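Local coordinates for protein citryl-spermidine/3,4-dihydroxybenzoyl-citryl-spermidine:spermidine ligase (PDB 3TO3) that catalyses the ATP-dependent condensation of spermidine with citryl-spermidine intermediates in the biosynthesis of petrobactin, a catecholate siderophore of Bacillus anthracis, at residues Q51-I56 / T67-R73; Q127-D132 / P165-I171; P315-S320 / M483-Y487; W327-V331 / N475-D479; P399-L405 / V523-Y528. All coordinates share one frame; numbering follows the deposited sequence.

Contact 1: Q51-I56 / T67-R73; sequences QILFLI and TYECYGR
Leu53 and Tyr71 face each other as a non-hydrogen-bonded pair of an antiparallel beta hairpin, and their side chains rise together on one face of its sheet. CG of Leu53 lies anti to its backbone N (chi1 177°), which carries CD1 over the tyrosine ring, 4.0 Å from the Tyr71 centroid and almost on the ring normal; a branched aliphatic chain beside a broad aromatic face suits this CH-pi contact. On the other face Ile56 pairs with Tyr68. Here the backbone closes a two-bond ring, Ile56 N to Tyr68 O at 2.7 Å and Tyr68 N to Ile56 O at 2.8 Å, and CB of the beta-branched isoleucine rests against CB of Tyr68. Phe54, on that same face, turns the edge of its ring to the backbone of Gly72, which has no side chain to interfere. Strand 44-47 continues the sheet beyond 52-59, strands 81-83 and 88-90 pair with 65-74, and Tyr68 reaches helix 100-110, its OH hydrogen-bonded to Glu106 and its ring edge-to-face with Phe103.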
# COMPACT_ATOMS: atom_id res chain seq x y z
N GLN B 51 -2.24 -4.09 43.58
CA GLN B 51 -2.82 -4.39 42.28
C GLN B 51 -4.20 -3.76 42.03
O GLN B 51 -4.92 -3.38 42.93
CB GLN B 51 -2.95 -5.92 42.16
CG GLN B 51 -1.64 -6.68 42.29
CD GLN B 51 -1.06 -7.09 40.94
OE1 GLN B 51 -1.14 -8.26 40.56
NE2 GLN B 51 -0.48 -6.15 40.22
N ILE B 52 -4.51 -3.62 40.76
CA ILE B 52 -5.82 -3.23 40.31
C ILE B 52 -6.29 -4.32 39.35
O ILE B 52 -5.52 -4.74 38.48
CB ILE B 52 -5.74 -1.89 39.55
CG1 ILE B 52 -5.46 -0.75 40.52
CG2 ILE B 52 -7.02 -1.62 38.75
CD1 ILE B 52 -4.79 0.47 39.88
N LEU B 53 -7.51 -4.81 39.53
CA LEU B 53 -8.17 -5.61 38.50
C LEU B 53 -8.89 -4.68 37.52
O LEU B 53 -9.73 -3.89 37.94
CB LEU B 53 -9.17 -6.58 39.12
CG LEU B 53 -9.96 -7.42 38.11
CD1 LEU B 53 -9.00 -8.14 37.15
CD2 LEU B 53 -10.81 -8.43 38.88
N PHE B 54 -8.55 -4.75 36.24
CA PHE B 54 -9.21 -3.90 35.26
C PHE B 54 -10.23 -4.74 34.52
O PHE B 54 -9.90 -5.83 34.04
CB PHE B 54 -8.20 -3.33 34.25
CG PHE B 54 -7.18 -2.40 34.83
CD1 PHE B 54 -7.40 -1.01 34.85
CD2 PHE B 54 -5.97 -2.89 35.32
CE1 PHE B 54 -6.44 -0.12 35.37
CE2 PHE B 54 -5.00 -1.99 35.83
CZ PHE B 54 -5.25 -0.61 35.87
N LEU B 55 -11.46 -4.25 34.42
CA LEU B 55 -12.52 -4.91 33.67
C LEU B 55 -12.93 -4.03 32.52
O LEU B 55 -13.56 -3.01 32.73
CB LEU B 55 -13.73 -5.19 34.57
CG LEU B 55 -13.38 -5.94 35.87
CD1 LEU B 55 -14.51 -5.98 36.93
CD2 LEU B 55 -12.94 -7.36 35.55
N ILE B 56 -12.59 -4.44 31.29
CA ILE B 56 -12.88 -3.65 30.10
C ILE B 56 -14.09 -4.20 29.37
O ILE B 56 -14.14 -5.38 29.03
CB ILE B 56 -11.67 -3.62 29.13
CG1 ILE B 56 -10.42 -3.09 29.81
CG2 ILE B 56 -11.97 -2.78 27.89
CD1 ILE B 56 -9.14 -3.54 29.10
N THR B 67 -16.35 -9.14 28.33
CA THR B 67 -15.47 -8.40 29.24
C THR B 67 -14.03 -8.89 29.08
O THR B 67 -13.79 -10.09 29.02
CB THR B 67 -15.94 -8.55 30.71
OG1 THR B 67 -16.98 -7.60 30.96
CG2 THR B 67 -14.83 -8.26 31.68
N TYR B 68 -13.09 -7.95 29.02
CA TYR B 68 -11.66 -8.27 29.10
C TYR B 68 -11.08 -7.94 30.46
O TYR B 68 -11.31 -6.85 30.98
CB TYR B 68 -10.89 -7.54 28.01
CG TYR B 68 -11.26 -8.01 26.63
CD1 TYR B 68 -10.61 -9.07 26.06
CD2 TYR B 68 -12.30 -7.41 25.92
CE1 TYR B 68 -10.94 -9.52 24.82
CE2 TYR B 68 -12.65 -7.86 24.66
CZ TYR B 68 -11.94 -8.92 24.11
OH TYR B 68 -12.21 -9.42 22.87
N GLU B 69 -10.33 -8.87 31.04
CA GLU B 69 -9.85 -8.75 32.41
C GLU B 69 -8.35 -8.83 32.47
O GLU B 69 -7.75 -9.65 31.79
CB GLU B 69 -10.38 -9.88 33.28
CG GLU B 69 -11.81 -9.75 33.72
CD GLU B 69 -12.25 -10.86 34.68
OE1 GLU B 69 -11.40 -11.70 35.08
OE2 GLU B 69 -13.45 -10.89 35.03
N CYS B 70 -7.75 -7.99 33.29
CA CYS B 70 -6.35 -8.13 33.60
C CYS B 70 -5.99 -7.41 34.88
O CYS B 70 -6.71 -6.52 35.31
CB CYS B 70 -5.50 -7.62 32.44
SG CYS B 70 -5.84 -5.96 31.97
N TYR B 71 -4.86 -7.82 35.48
CA TYR B 71 -4.33 -7.19 36.67
C TYR B 71 -3.18 -6.24 36.30
O TYR B 71 -2.39 -6.53 35.41
CB TYR B 71 -3.84 -8.26 37.65
CG TYR B 71 -4.94 -8.94 38.45
CD1 TYR B 71 -5.45 -10.18 38.07
CD2 TYR B 71 -5.45 -8.35 39.60
CE1 TYR B 71 -6.46 -10.81 38.82
CE2 TYR B 71 -6.45 -8.97 40.36
CZ TYR B 71 -6.96 -10.20 39.95
OH TYR B 71 -7.95 -10.83 40.72
N GLY B 72 -3.10 -5.11 36.98
CA GLY B 72 -1.97 -4.23 36.80
C GLY B 72 -1.88 -3.19 37.88
O GLY B 72 -2.53 -3.30 38.90
N ARG B 73 -1.08 -2.16 37.64
CA ARG B 73 -0.79 -1.16 38.64
C ARG B 73 -0.84 0.23 38.00
O ARG B 73 -0.58 0.38 36.80
CB ARG B 73 0.63 -1.37 39.17
CG ARG B 73 0.88 -2.66 39.94
CD ARG B 73 2.40 -2.89 40.16
NE ARG B 73 3.03 -3.38 38.92
CZ ARG B 73 4.33 -3.33 38.66
NH1 ARG B 73 5.21 -2.80 39.51
NH2 ARG B 73 4.76 -3.83 37.51

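Contact 2: Q127-D132 / P165-I171; sequences QTIFKD and PSYKARI
Lys168 and Asp132 join a loop of the IucA/IucC synthetase fold to helix 115-138, a little before Arg170 and Ile171 form a G1 beta bulge opposite Leu305. The ionic part is the salt bridge from Lys168 NZ to Asp132 OD1, 2.6 Å long, on the anti side of OD1 but tilted 34° out of the carboxylate plane; Glu184 is a second acid for the same ammonium. Hydrogen bonds follow. Tyr167 OH donates to Asp132 OD2 at 3.1 Å from above the carboxylate plane, so the aspartate uses both oxygens. Lys131, bent at chi2 (96°), brings NZ to Ala169 O at 3.1 Å, in the carbonyl plane, and to Arg170 O at 3.2 Å, well above it; with Gln127 OE1 and Phe173 O, four carbonyl oxygens hold this buried ammonium. Among ring contacts, the side chain of Tyr167, about 5 Å from bound ATP, meets Arg26 in a cation-pi contact. Apolar packing includes Thr128, whose OG1 bonds Glu124 O within the helix; its methyl CG2 sits over the Tyr167 ring, 3.7 Å from the centroid.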
# COMPACT_ATOMS: atom_id res chain seq x y z
N GLN B 127 1.08 -6.07 11.82
CA GLN B 127 2.36 -6.07 11.14
C GLN B 127 3.49 -6.01 12.15
O GLN B 127 4.55 -6.57 11.91
CB GLN B 127 2.45 -4.92 10.13
CG GLN B 127 1.64 -5.20 8.89
CD GLN B 127 1.92 -6.56 8.30
OE1 GLN B 127 3.05 -6.88 7.94
NE2 GLN B 127 0.89 -7.37 8.22
N THR B 128 3.25 -5.34 13.28
CA THR B 128 4.25 -5.24 14.34
C THR B 128 4.52 -6.62 14.92
O THR B 128 5.66 -7.08 14.96
CB THR B 128 3.83 -4.23 15.46
OG1 THR B 128 3.98 -2.91 14.95
CG2 THR B 128 4.72 -4.36 16.70
N ILE B 129 3.45 -7.29 15.33
CA ILE B 129 3.53 -8.66 15.78
C ILE B 129 4.27 -9.52 14.76
O ILE B 129 5.14 -10.32 15.11
CB ILE B 129 2.11 -9.22 16.02
CG1 ILE B 129 1.50 -8.54 17.25
CG2 ILE B 129 2.11 -10.71 16.24
CD1 ILE B 129 0.14 -8.92 17.47
N PHE B 130 3.92 -9.36 13.49
CA PHE B 130 4.55 -10.17 12.46
C PHE B 130 6.05 -9.90 12.32
O PHE B 130 6.86 -10.83 12.36
CB PHE B 130 3.84 -9.95 11.13
CG PHE B 130 4.50 -10.64 9.95
CD1 PHE B 130 4.43 -12.02 9.79
CD2 PHE B 130 5.14 -9.89 8.99
CE1 PHE B 130 5.01 -12.65 8.69
CE2 PHE B 130 5.72 -10.51 7.86
CZ PHE B 130 5.67 -11.90 7.72
N LYS B 131 6.43 -8.64 12.15
CA LYS B 131 7.83 -8.32 12.04
C LYS B 131 8.64 -8.59 13.31
O LYS B 131 9.81 -8.97 13.21
CB LYS B 131 8.06 -6.88 11.57
CG LYS B 131 8.02 -6.77 10.04
CD LYS B 131 6.65 -6.34 9.54
CE LYS B 131 6.69 -6.02 8.04
NZ LYS B 131 5.46 -5.37 7.52
N ASP B 132 8.05 -8.41 14.50
CA ASP B 132 8.86 -8.59 15.68
C ASP B 132 9.06 -10.07 16.02
O ASP B 132 10.12 -10.46 16.52
CB ASP B 132 8.41 -7.79 16.89
CG ASP B 132 9.47 -7.80 18.00
OD1 ASP B 132 10.69 -7.63 17.71
OD2 ASP B 132 9.11 -7.98 19.18
N PRO B 165 2.28 0.75 21.02
CA PRO B 165 1.92 -0.66 20.81
C PRO B 165 2.29 -1.19 19.42
O PRO B 165 2.64 -2.38 19.33
CB PRO B 165 0.42 -0.69 21.12
CG PRO B 165 -0.02 0.75 21.14
CD PRO B 165 1.16 1.55 21.53
N SER B 166 2.27 -0.40 18.36
CA SER B 166 2.94 -0.96 17.20
C SER B 166 4.30 -0.28 16.96
O SER B 166 4.40 0.75 16.27
CB SER B 166 2.03 -0.79 15.98
OG SER B 166 1.73 0.58 15.79
N TYR B 167 5.36 -0.95 17.42
CA TYR B 167 6.72 -0.44 17.38
C TYR B 167 7.56 -0.94 16.21
O TYR B 167 8.70 -0.51 16.02
CB TYR B 167 7.41 -0.84 18.71
CG TYR B 167 7.22 -2.31 19.13
CD1 TYR B 167 8.03 -3.32 18.61
CD2 TYR B 167 6.20 -2.69 20.00
CE1 TYR B 167 7.86 -4.66 18.97
CE2 TYR B 167 6.03 -4.03 20.37
CZ TYR B 167 6.86 -5.01 19.85
OH TYR B 167 6.71 -6.33 20.18
N LYS B 168 7.05 -1.98 15.58
CA LYS B 168 7.52 -2.63 14.35
C LYS B 168 6.78 -2.59 12.98
O LYS B 168 7.03 -3.47 12.16
CB LYS B 168 8.19 -3.98 14.63
CG LYS B 168 9.61 -4.04 14.07
CD LYS B 168 10.37 -5.20 14.69
CE LYS B 168 11.31 -4.71 15.78
NZ LYS B 168 12.06 -5.83 16.37
N ALA B 169 5.75 -1.78 12.83
CA ALA B 169 4.82 -1.97 11.70
C ALA B 169 5.49 -2.17 10.35
O ALA B 169 5.18 -3.15 9.63
CB ALA B 169 3.84 -0.83 11.62
N ARG B 170 6.40 -1.27 10.02
CA ARG B 170 7.09 -1.28 8.72
C ARG B 170 6.15 -1.51 7.54
O ARG B 170 6.41 -2.39 6.71
CB ARG B 170 8.18 -2.35 8.70
CG ARG B 170 9.45 -1.95 9.41
CD ARG B 170 10.35 -3.16 9.70
NE ARG B 170 11.25 -2.85 10.80
CZ ARG B 170 12.22 -3.65 11.24
NH1 ARG B 170 12.42 -4.84 10.69
NH2 ARG B 170 12.97 -3.26 12.27
N ILE B 171 5.06 -0.74 7.45
CA ILE B 171 4.13 -0.87 6.31
C ILE B 171 4.84 -0.52 4.97
O ILE B 171 5.44 0.56 4.80
CB ILE B 171 2.86 0.01 6.50
CG1 ILE B 171 2.37 -0.05 7.96
CG2 ILE B 171 1.72 -0.35 5.47
CD1 ILE B 171 1.90 -1.39 8.43

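Contact 3: P315-S320 / M483-Y487; sequences PYSVAS and MHKTY
Tyr487 OH and Ser320 OG lie 2.9 Å apart in a hydrogen bond that either hydroxyl could donate. It ties the short helix 485-488 to the first turns of helix 315-333, and serine suits the place because its small side chain lets the long tyrosine come right up to the helix. The oxygen of Ser320 meets the Tyr487 ring at its edge, while Tyr316 covers a face. CG of Tyr316 stands between its backbone N and carbonyl carbon (chi1 53°), and the ring therefore presents its edge to the face of Tyr487 in an offset edge-to-face pair, with centroids 5.4 Å apart and planes at 73°. CB of Tyr316 adds a CH-pi contact over the same Tyr487 ring, and Thr486 CG2 packs against Tyr316 CD2 at 3.7 Å. His484 is the N-cap of helix 485-488: its ND1 accepts from Thr486 N at 3.1 Å, the donor tilted 31° from the ring plane, with a face of the imidazole laid on Tyr316 CA. Met483, present as selenomethionine, brings SE to Ser320 CB at 3.6 Å. Phe495 packs on both tyrosines, and Met354 of strand 345-355 touches Pro315 and Ala319. Since ND1 serves as the acceptor in the capping bond, it probably carries no proton, and a neutral His484 would hold its proton on NE2.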
# COMPACT_ATOMS: atom_id res chain seq x y z
N PRO B 315 11.12 18.37 3.05
CA PRO B 315 12.02 19.26 2.30
C PRO B 315 12.46 20.49 3.11
O PRO B 315 13.65 20.85 3.09
CB PRO B 315 11.15 19.69 1.12
CG PRO B 315 10.24 18.50 0.89
CD PRO B 315 9.92 18.01 2.28
N TYR B 316 11.53 21.12 3.83
CA TYR B 316 11.94 22.28 4.59
C TYR B 316 12.97 21.89 5.67
O TYR B 316 13.90 22.64 5.93
CB TYR B 316 10.75 23.07 5.15
CG TYR B 316 9.79 22.24 5.94
CD1 TYR B 316 10.00 22.02 7.30
CD2 TYR B 316 8.66 21.67 5.33
CE1 TYR B 316 9.12 21.25 8.04
CE2 TYR B 316 7.76 20.91 6.07
CZ TYR B 316 8.00 20.70 7.43
OH TYR B 316 7.15 19.95 8.19
N SER B 317 12.82 20.70 6.26
CA SER B 317 13.72 20.30 7.34
C SER B 317 15.09 19.82 6.82
O SER B 317 16.09 20.03 7.46
CB SER B 317 13.07 19.29 8.27
OG SER B 317 13.19 18.00 7.75
N VAL B 318 15.12 19.22 5.64
CA VAL B 318 16.36 18.93 4.96
C VAL B 318 17.12 20.25 4.67
O VAL B 318 18.34 20.34 4.86
CB VAL B 318 16.09 18.17 3.64
CG1 VAL B 318 17.34 18.19 2.74
CG2 VAL B 318 15.64 16.73 3.95
N ALA B 319 16.37 21.27 4.27
CA ALA B 319 16.97 22.55 3.88
C ALA B 319 17.62 23.27 5.06
O ALA B 319 18.66 23.92 4.91
CB ALA B 319 15.93 23.43 3.24
N SER B 320 17.01 23.17 6.24
CA SER B 320 17.51 23.90 7.38
C SER B 320 18.47 23.08 8.27
O SER B 320 18.95 23.56 9.30
CB SER B 320 16.37 24.49 8.21
OG SER B 320 15.53 23.43 8.65
N MSE B 483 15.17 30.27 4.32
CA MSE B 483 15.64 28.94 3.91
C MSE B 483 14.77 28.07 2.99
O MSE B 483 15.27 27.24 2.23
CB MSE B 483 15.97 28.13 5.15
CG MSE B 483 16.71 28.96 6.15
SE MSE B 483 17.53 27.84 7.48
CE MSE B 483 18.27 29.26 8.62
N HIS B 484 13.46 28.15 3.19
CA HIS B 484 12.52 27.41 2.37
C HIS B 484 11.18 28.15 2.29
O HIS B 484 10.70 28.71 3.29
CB HIS B 484 12.34 25.97 2.90
CG HIS B 484 11.71 25.04 1.90
ND1 HIS B 484 10.35 24.81 1.86
CD2 HIS B 484 12.24 24.33 0.88
CE1 HIS B 484 10.07 23.98 0.87
NE2 HIS B 484 11.20 23.68 0.25
N LYS B 485 10.55 28.09 1.13
CA LYS B 485 9.25 28.70 0.93
C LYS B 485 8.15 28.22 1.91
O LYS B 485 7.18 28.94 2.16
CB LYS B 485 8.83 28.54 -0.54
CG LYS B 485 7.34 28.53 -0.81
CD LYS B 485 7.06 28.80 -2.29
CE LYS B 485 7.46 30.23 -2.68
NZ LYS B 485 7.42 30.48 -4.15
N THR B 486 8.31 27.04 2.50
CA THR B 486 7.33 26.56 3.48
C THR B 486 7.41 27.30 4.83
O THR B 486 6.38 27.50 5.48
CB THR B 486 7.39 25.01 3.71
OG1 THR B 486 6.97 24.32 2.52
CG2 THR B 486 6.47 24.59 4.85
N TYR B 487 8.62 27.69 5.25
CA TYR B 487 8.85 28.47 6.48
C TYR B 487 8.31 29.90 6.34
O TYR B 487 7.74 30.47 7.28
CB TYR B 487 10.35 28.58 6.78
CG TYR B 487 10.97 27.31 7.27
CD1 TYR B 487 10.36 26.55 8.27
CD2 TYR B 487 12.15 26.84 6.73
CE1 TYR B 487 10.91 25.36 8.73
CE2 TYR B 487 12.73 25.63 7.19
CZ TYR B 487 12.10 24.91 8.19
OH TYR B 487 12.64 23.73 8.65

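Contact 4: W327-V331 / N475-D479; sequences WLSNV and NKCPD
Trp327 sends CG anti to its backbone N (chi1 180°), and this swings the indole away from helix 315-333 to meet Pro478 in the loop that precedes helix 485-488. The result is a proline-on-tryptophan CH-pi contact between helix and loop: CD of Pro478 sits 3.6 Å from the centroid of the five-membered ring of Trp327, 17° off its normal. Tryptophan offers a broad, electron-rich face, and the rigid pyrrolidine presents the polarised C-H groups beside its nitrogen, which makes the two well matched. CG of the proline also rests on the indole, 3.6 Å from Trp327 CD2. Cys477 adds a looser sulfur-aromatic approach, its SG lying obliquely 5.3 Å from the centroid of the six-membered ring. Lys476 runs obliquely past the indole toward the helix, bent at chi3 (90°), and its aliphatic part passes Trp327 CD1, with CE at 3.9 Å. The ammonium makes a salt bridge with Glu473, although this lysine is poorly ordered; as modelled, its NZ also approaches Asn330 CB. No hydrogen bond links these two segments; they meet by packing in a surface contact. Phe466 meets Trp327 edge-to-face, and Ile434 of strand 434-435 touches it. The closest approach of proline to indole is Pro478 CD to Trp327 CD2, at 3.5 Å.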
# COMPACT_ATOMS: atom_id res chain seq x y z
N TRP B 327 24.34 26.44 14.13
CA TRP B 327 23.78 27.20 15.24
C TRP B 327 23.94 26.52 16.61
O TRP B 327 24.37 27.16 17.58
CB TRP B 327 22.30 27.41 14.99
CG TRP B 327 21.59 28.17 16.06
CD1 TRP B 327 22.00 29.34 16.64
CD2 TRP B 327 20.29 27.89 16.61
NE1 TRP B 327 21.06 29.77 17.54
CE2 TRP B 327 20.00 28.90 17.54
CE3 TRP B 327 19.36 26.87 16.41
CZ2 TRP B 327 18.82 28.93 18.27
CZ3 TRP B 327 18.19 26.90 17.14
CH2 TRP B 327 17.93 27.93 18.05
N LEU B 328 23.58 25.24 16.72
CA LEU B 328 23.73 24.53 18.00
C LEU B 328 25.19 24.40 18.35
O LEU B 328 25.58 24.54 19.51
CB LEU B 328 23.11 23.14 17.99
CG LEU B 328 21.60 23.14 17.97
CD1 LEU B 328 21.11 21.72 17.74
CD2 LEU B 328 21.08 23.75 19.28
N SER B 329 26.01 24.12 17.35
CA SER B 329 27.44 23.99 17.62
C SER B 329 28.01 25.26 18.28
O SER B 329 28.85 25.17 19.19
CB SER B 329 28.19 23.68 16.33
OG SER B 329 29.59 23.62 16.57
N ASN B 330 27.55 26.43 17.82
CA ASN B 330 28.07 27.69 18.34
C ASN B 330 27.59 27.94 19.75
O ASN B 330 28.32 28.50 20.58
CB ASN B 330 27.71 28.88 17.45
CG ASN B 330 28.52 28.90 16.16
OD1 ASN B 330 29.64 28.38 16.10
ND2 ASN B 330 27.95 29.49 15.11
N VAL B 331 26.36 27.52 20.02
CA VAL B 331 25.79 27.69 21.35
C VAL B 331 26.62 26.89 22.34
O VAL B 331 26.98 27.37 23.39
CB VAL B 331 24.31 27.24 21.38
CG1 VAL B 331 23.81 27.12 22.78
CG2 VAL B 331 23.47 28.24 20.60
N ASN B 475 19.41 37.35 18.37
CA ASN B 475 19.75 37.77 17.02
C ASN B 475 20.71 36.82 16.31
O ASN B 475 21.01 36.99 15.13
CB ASN B 475 20.33 39.19 17.05
CG ASN B 475 21.45 39.32 18.06
OD1 ASN B 475 21.67 38.43 18.88
ND2 ASN B 475 22.17 40.43 18.00
N LYS B 476 21.20 35.81 17.03
CA LYS B 476 22.00 34.76 16.41
C LYS B 476 21.08 33.61 15.99
O LYS B 476 21.50 32.68 15.29
CB LYS B 476 23.11 34.29 17.36
CG LYS B 476 24.22 33.48 16.68
CD LYS B 476 25.25 32.93 17.68
CE LYS B 476 24.88 31.53 18.21
NZ LYS B 476 25.90 31.01 19.17
N CYS B 477 19.83 33.69 16.41
CA CYS B 477 18.80 32.72 16.01
C CYS B 477 18.66 32.68 14.50
O CYS B 477 18.42 33.72 13.85
CB CYS B 477 17.46 33.11 16.63
SG CYS B 477 16.10 32.08 16.09
N PRO B 478 18.77 31.47 13.91
CA PRO B 478 18.76 31.39 12.45
C PRO B 478 17.40 31.84 11.93
O PRO B 478 16.38 31.57 12.58
CB PRO B 478 18.99 29.91 12.16
CG PRO B 478 19.08 29.24 13.48
CD PRO B 478 18.57 30.16 14.52
N ASP B 479 17.38 32.50 10.78
CA ASP B 479 16.14 33.05 10.28
C ASP B 479 15.63 32.08 9.24
O ASP B 479 16.01 32.17 8.06
CB ASP B 479 16.47 34.37 9.59
CG ASP B 479 15.29 34.94 8.84
OD1 ASP B 479 14.17 34.43 9.05
OD2 ASP B 479 15.49 35.91 8.07

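Contact 5: P399-L405 / V523-Y528; sequences PIIDAWL and VLADKY
Tyr528 OH donates to Asp402 OD1 at 2.6 Å, joining the last residue of helix 502-528 to the start of helix 402-408, just where a type I beta turn from Pro399 to Asp402 ends. The carboxylate receives it on its anti lone pair and lies within 17° of the phenol plane, so acid and ring are nearly coplanar. CG of Asp402 stands anti to the backbone N (chi1 -178°), which extends the carboxylate toward the hydroxyl. Two apolar side chains pack beside this bond. Pro399 comes from the direction opposite to the tyrosine and sets CG 3.4 Å from Tyr528 OH, while Leu405 brings its methyl CD1 obliquely to Tyr528 CE2 at 3.3 Å, a close approach. Compact proline and branched leucine thus pack against the phenol, whose hydroxyl bonds the aspartate. Next come the supports: Pro399 CG also packs on Val523 CG1 at 3.9 Å and on the aliphatic start of Lys527, and Leu405 meets Leu524 on the same helix as Tyr528. Farther out, Trp413 of helix 410-432 touches Leu405, and Val523 touches Tyr391, an ATP-binding residue, although the nucleotide itself is about 11 Å from the valine side chain. The turn that places both Pro399 and Asp402 is closed by Asp402 N to Pro399 O at 3.1 Å.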
# COMPACT_ATOMS: atom_id res chain seq x y z
N PRO B 399 18.37 -7.17 32.58
CA PRO B 399 18.72 -5.87 32.02
C PRO B 399 20.12 -5.92 31.44
O PRO B 399 21.00 -6.53 32.04
CB PRO B 399 18.69 -4.96 33.25
CG PRO B 399 17.72 -5.64 34.18
CD PRO B 399 18.09 -7.09 34.02
N ILE B 400 20.33 -5.31 30.28
CA ILE B 400 21.66 -5.34 29.71
C ILE B 400 22.67 -4.51 30.53
O ILE B 400 23.87 -4.73 30.41
CB ILE B 400 21.69 -4.91 28.23
CG1 ILE B 400 21.49 -3.42 28.11
CG2 ILE B 400 20.69 -5.69 27.38
CD1 ILE B 400 22.51 -2.80 27.22
N ILE B 401 22.20 -3.60 31.40
CA ILE B 401 23.12 -2.83 32.23
C ILE B 401 23.52 -3.60 33.48
O ILE B 401 24.24 -3.06 34.34
CB ILE B 401 22.61 -1.39 32.61
CG1 ILE B 401 21.30 -1.45 33.40
CG2 ILE B 401 22.47 -0.50 31.37
CD1 ILE B 401 20.82 -0.09 33.86
N ASP B 402 23.06 -4.84 33.59
CA ASP B 402 23.23 -5.60 34.83
C ASP B 402 24.67 -5.62 35.34
O ASP B 402 24.93 -5.20 36.48
CB ASP B 402 22.65 -7.01 34.69
CG ASP B 402 22.76 -7.83 35.98
OD1 ASP B 402 21.92 -7.63 36.89
OD2 ASP B 402 23.69 -8.68 36.08
N ALA B 403 25.62 -6.06 34.52
CA ALA B 403 27.02 -6.09 34.96
C ALA B 403 27.46 -4.72 35.47
O ALA B 403 28.07 -4.63 36.51
CB ALA B 403 27.95 -6.58 33.86
N TRP B 404 27.13 -3.65 34.76
CA TRP B 404 27.53 -2.33 35.23
C TRP B 404 26.97 -2.02 36.61
O TRP B 404 27.67 -1.45 37.45
CB TRP B 404 27.09 -1.22 34.25
CG TRP B 404 27.72 -1.35 32.91
CD1 TRP B 404 28.79 -2.13 32.56
CD2 TRP B 404 27.29 -0.70 31.71
NE1 TRP B 404 29.06 -1.99 31.22
CE2 TRP B 404 28.16 -1.12 30.68
CE3 TRP B 404 26.26 0.21 31.41
CZ2 TRP B 404 28.03 -0.66 29.37
CZ3 TRP B 404 26.13 0.66 30.12
CH2 TRP B 404 27.01 0.23 29.11
N LEU B 405 25.70 -2.33 36.83
CA LEU B 405 25.11 -2.04 38.12
C LEU B 405 25.85 -2.78 39.23
O LEU B 405 26.08 -2.21 40.29
CB LEU B 405 23.60 -2.32 38.17
CG LEU B 405 22.71 -1.54 37.19
CD1 LEU B 405 21.24 -2.02 37.28
CD2 LEU B 405 22.83 -0.06 37.47
N VAL B 523 12.57 -0.36 35.17
CA VAL B 523 13.47 -1.50 35.15
C VAL B 523 14.14 -1.65 36.51
O VAL B 523 14.20 -2.74 37.06
CB VAL B 523 14.51 -1.37 34.03
CG1 VAL B 523 15.62 -2.37 34.24
CG2 VAL B 523 13.86 -1.60 32.68
N LEU B 524 14.58 -0.54 37.08
CA LEU B 524 15.24 -0.61 38.36
C LEU B 524 14.28 -1.12 39.44
O LEU B 524 14.66 -2.00 40.22
CB LEU B 524 15.86 0.75 38.73
CG LEU B 524 16.99 1.21 37.81
CD1 LEU B 524 17.58 2.50 38.34
CD2 LEU B 524 18.12 0.14 37.61
N ALA B 525 13.05 -0.59 39.48
CA ALA B 525 12.04 -1.08 40.43
C ALA B 525 11.71 -2.58 40.27
O ALA B 525 11.67 -3.33 41.25
CB ALA B 525 10.74 -0.27 40.34
N ASP B 526 11.44 -3.01 39.05
CA ASP B 526 10.95 -4.37 38.91
C ASP B 526 12.04 -5.43 38.96
O ASP B 526 11.80 -6.54 39.39
CB ASP B 526 10.02 -4.49 37.71
CG ASP B 526 8.80 -3.54 37.82
OD1 ASP B 526 8.08 -3.56 38.86
OD2 ASP B 526 8.60 -2.74 36.89
N LYS B 527 13.22 -5.11 38.45
CA LYS B 527 14.37 -6.00 38.53
C LYS B 527 15.22 -5.98 39.80
O LYS B 527 15.80 -6.99 40.20
CB LYS B 527 15.25 -5.82 37.29
CG LYS B 527 14.47 -6.03 35.98
CD LYS B 527 13.86 -7.42 35.94
CE LYS B 527 13.64 -7.83 34.50
NZ LYS B 527 13.00 -9.17 34.33
N TYR B 528 15.49 -4.79 40.28
CA TYR B 528 16.29 -4.60 41.47
C TYR B 528 15.60 -4.16 42.76
O TYR B 528 16.27 -3.94 43.77
CB TYR B 528 17.54 -3.76 41.15
CG TYR B 528 18.25 -4.26 39.89
CD1 TYR B 528 19.06 -5.37 39.94
CD2 TYR B 528 18.07 -3.65 38.67
CE1 TYR B 528 19.71 -5.85 38.80
CE2 TYR B 528 18.72 -4.12 37.51
CZ TYR B 528 19.54 -5.22 37.60
OH TYR B 528 20.19 -5.72 36.50

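Two pairs of contacts touch. Contacts 1 and 5 are joined by a salt bridge, Arg73 NH1 to Asp526 OD1 at 3.0 Å, which fastens the hairpin to the end of helix 502-528 although their centres are 27 Å apart. Contacts 3 and 4 share helix 315-333 and meet where Met483 CE packs on Pro478 CB at 3.7 Å; contact 4 is nested within the loop closed by contact 3. Contacts 2 and 3 approach bound ATP, the side chains of Tyr167 and Ser317 lying about 5 and 9 Å from it. Contact 5 is linked through ATP-binding Tyr391, about 4 Å from the Val523 side chain. Contacts 1 and 4, centres 50 Å apart, lie away from the annotated sites on opposite sides of the chain's centre.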